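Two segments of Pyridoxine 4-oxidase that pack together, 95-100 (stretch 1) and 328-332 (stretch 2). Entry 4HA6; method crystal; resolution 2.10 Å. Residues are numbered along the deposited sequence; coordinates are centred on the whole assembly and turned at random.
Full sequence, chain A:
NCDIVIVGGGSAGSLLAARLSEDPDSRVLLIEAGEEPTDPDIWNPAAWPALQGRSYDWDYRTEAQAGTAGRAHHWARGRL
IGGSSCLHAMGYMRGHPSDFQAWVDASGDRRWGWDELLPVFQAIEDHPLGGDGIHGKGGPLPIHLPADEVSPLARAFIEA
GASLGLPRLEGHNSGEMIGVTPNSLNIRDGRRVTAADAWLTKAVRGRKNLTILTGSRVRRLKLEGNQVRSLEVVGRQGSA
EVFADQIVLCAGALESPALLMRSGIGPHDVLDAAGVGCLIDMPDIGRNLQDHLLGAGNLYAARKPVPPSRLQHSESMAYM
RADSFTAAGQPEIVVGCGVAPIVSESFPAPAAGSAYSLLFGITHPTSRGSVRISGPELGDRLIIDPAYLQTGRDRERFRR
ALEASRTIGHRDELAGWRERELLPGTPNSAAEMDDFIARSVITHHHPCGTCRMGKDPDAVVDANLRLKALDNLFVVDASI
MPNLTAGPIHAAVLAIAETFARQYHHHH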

# COMPACT_ATOMS: atom_id res chain seq x y z
N GLY A 95 2.72 4.57 -10.05
CA GLY A 95 1.48 5.32 -10.14
C GLY A 95 1.52 6.09 -11.45
O GLY A 95 2.51 6.00 -12.19
N HIS A 96 0.46 6.83 -11.75
CA HIS A 96 0.36 7.61 -12.98
C HIS A 96 0.57 9.08 -12.65
O HIS A 96 0.14 9.54 -11.60
CB HIS A 96 -1.03 7.41 -13.59
CG HIS A 96 -1.24 8.14 -14.88
ND1 HIS A 96 -1.74 9.42 -14.94
CD2 HIS A 96 -1.02 7.76 -16.16
CE1 HIS A 96 -1.83 9.80 -16.20
NE2 HIS A 96 -1.39 8.82 -16.96
N PRO A 97 1.25 9.83 -13.54
CA PRO A 97 1.56 11.25 -13.29
C PRO A 97 0.38 12.07 -12.78
O PRO A 97 0.56 12.93 -11.90
CB PRO A 97 1.97 11.76 -14.68
CG PRO A 97 2.66 10.55 -15.30
CD PRO A 97 1.84 9.35 -14.81
N SER A 98 -0.81 11.83 -13.33
CA SER A 98 -2.01 12.55 -12.89
C SER A 98 -2.35 12.27 -11.42
O SER A 98 -2.95 13.13 -10.75
CB SER A 98 -3.19 12.21 -13.79
OG SER A 98 -2.97 12.66 -15.12
N ASP A 99 -1.99 11.08 -10.92
CA ASP A 99 -2.21 10.74 -9.51
C ASP A 99 -1.51 11.77 -8.64
O ASP A 99 -2.02 12.20 -7.61
CB ASP A 99 -1.62 9.37 -9.13
CG ASP A 99 -2.24 8.22 -9.89
OD1 ASP A 99 -3.32 8.39 -10.50
OD2 ASP A 99 -1.66 7.10 -9.84
N PHE A 100 -0.31 12.14 -9.06
CA PHE A 100 0.54 13.03 -8.27
C PHE A 100 0.20 14.50 -8.51
O PHE A 100 0.45 15.33 -7.64
CB PHE A 100 2.01 12.72 -8.54
CG PHE A 100 2.41 11.34 -8.13
CD1 PHE A 100 2.61 11.03 -6.79
CD2 PHE A 100 2.56 10.33 -9.09
CE1 PHE A 100 2.97 9.74 -6.41
CE2 PHE A 100 2.92 9.04 -8.71
CZ PHE A 100 3.12 8.74 -7.38
N ALA A 328 -6.20 6.36 -23.85
CA ALA A 328 -4.99 6.51 -23.04
C ALA A 328 -5.27 7.38 -21.81
O ALA A 328 -6.42 7.81 -21.59
CB ALA A 328 -3.88 7.14 -23.89
N GLY A 329 -4.24 7.63 -21.02
CA GLY A 329 -4.35 8.59 -19.93
C GLY A 329 -4.35 7.96 -18.55
O GLY A 329 -3.76 6.89 -18.35
N GLN A 330 -5.02 8.62 -17.61
CA GLN A 330 -5.07 8.13 -16.23
C GLN A 330 -6.00 6.94 -16.09
O GLN A 330 -7.13 6.98 -16.59
CB GLN A 330 -5.52 9.23 -15.28
CG GLN A 330 -5.40 8.82 -13.83
CD GLN A 330 -5.91 9.89 -12.91
OE1 GLN A 330 -6.86 10.58 -13.26
NE2 GLN A 330 -5.28 10.04 -11.73
N PRO A 331 -5.52 5.86 -15.44
CA PRO A 331 -6.40 4.68 -15.32
C PRO A 331 -7.68 5.01 -14.56
O PRO A 331 -7.67 5.92 -13.72
CB PRO A 331 -5.56 3.70 -14.49
CG PRO A 331 -4.12 4.10 -14.73
CD PRO A 331 -4.15 5.60 -14.97
N GLU A 332 -8.75 4.28 -14.85
CA GLU A 332 -9.98 4.37 -14.06
C GLU A 332 -10.35 3.00 -13.47
O GLU A 332 -10.95 2.92 -12.40
CB GLU A 332 -11.15 4.88 -14.92
CG GLU A 332 -10.90 6.23 -15.55
CD GLU A 332 -12.09 6.70 -16.35
OE1 GLU A 332 -12.50 5.98 -17.30
OE2 GLU A 332 -12.62 7.79 -16.02

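What kind of backbone meets here? Stretch 2 is a segment without regular helix or strand, and it runs past the start of a helix in stretch 1. The CA atoms of the two stretches come nearest at S98 and Q330, 6.3 Å apart, and no backbone hydrogen bond joins them. The contact is small, burying 219 Å² with both sides summed: the side chains of H96, S98 and D99 meet backbone and side-chain atoms of G329, Q330 and P331. A328, the first residue of stretch 2, makes no contact.

What does G329 contribute, having no side chain? It offers its carbonyl. G329 O lies 3.4 Å from H96 NE2, but the angle is poor and the pair is not a hydrogen bond, so the two atoms merely touch. The backbone angles of G329 by themselves call for glycine: a CB would be jammed against the carbonyl O of the residue before it.

How does Q330 hold the two stretches together? It does so at both ends. Its CA sits over one face of the H96 ring, 3.7 Å from the ring centroid and 12° off the ring normal, a CH-pi contact in which a backbone C-H, slightly polarised by the neighbouring amide groups, meets the pi cloud. That ring belongs to the N-cap residue: H96 ND1 accepts from S98 N at 3.0 Å, which satisfies a backbone NH that has no carbonyl in a preceding helical turn and helps to orient the ring. From its CA the Q330 side chain extends, with chi1 and chi2 both t, and carries its amide to the helix. Q330 NE2 donates to D99 OD1 at 2.8 Å with an angle of 161°, a short, nearly straight bond to a carboxylate that is a strong acceptor. The CA-to-CB bond of D99 points sideways, but the end of its side chain comes nearer to stretch 2, leaving OD1 within reach of the glutamine, while D99 OD2 accepts from H96 N at 2.9 Å. Q330 NE2 also lies 3.6 Å from S98 CB, a van der Waals contact.

Where does the contact end? It closes at P331, whose CD lies 3.9 Å from H96 CG. This is van der Waals packing, with P331 CD at an oblique position beside the imidazole, and it helps to bury P331. E332 lies beyond reach of stretch 1.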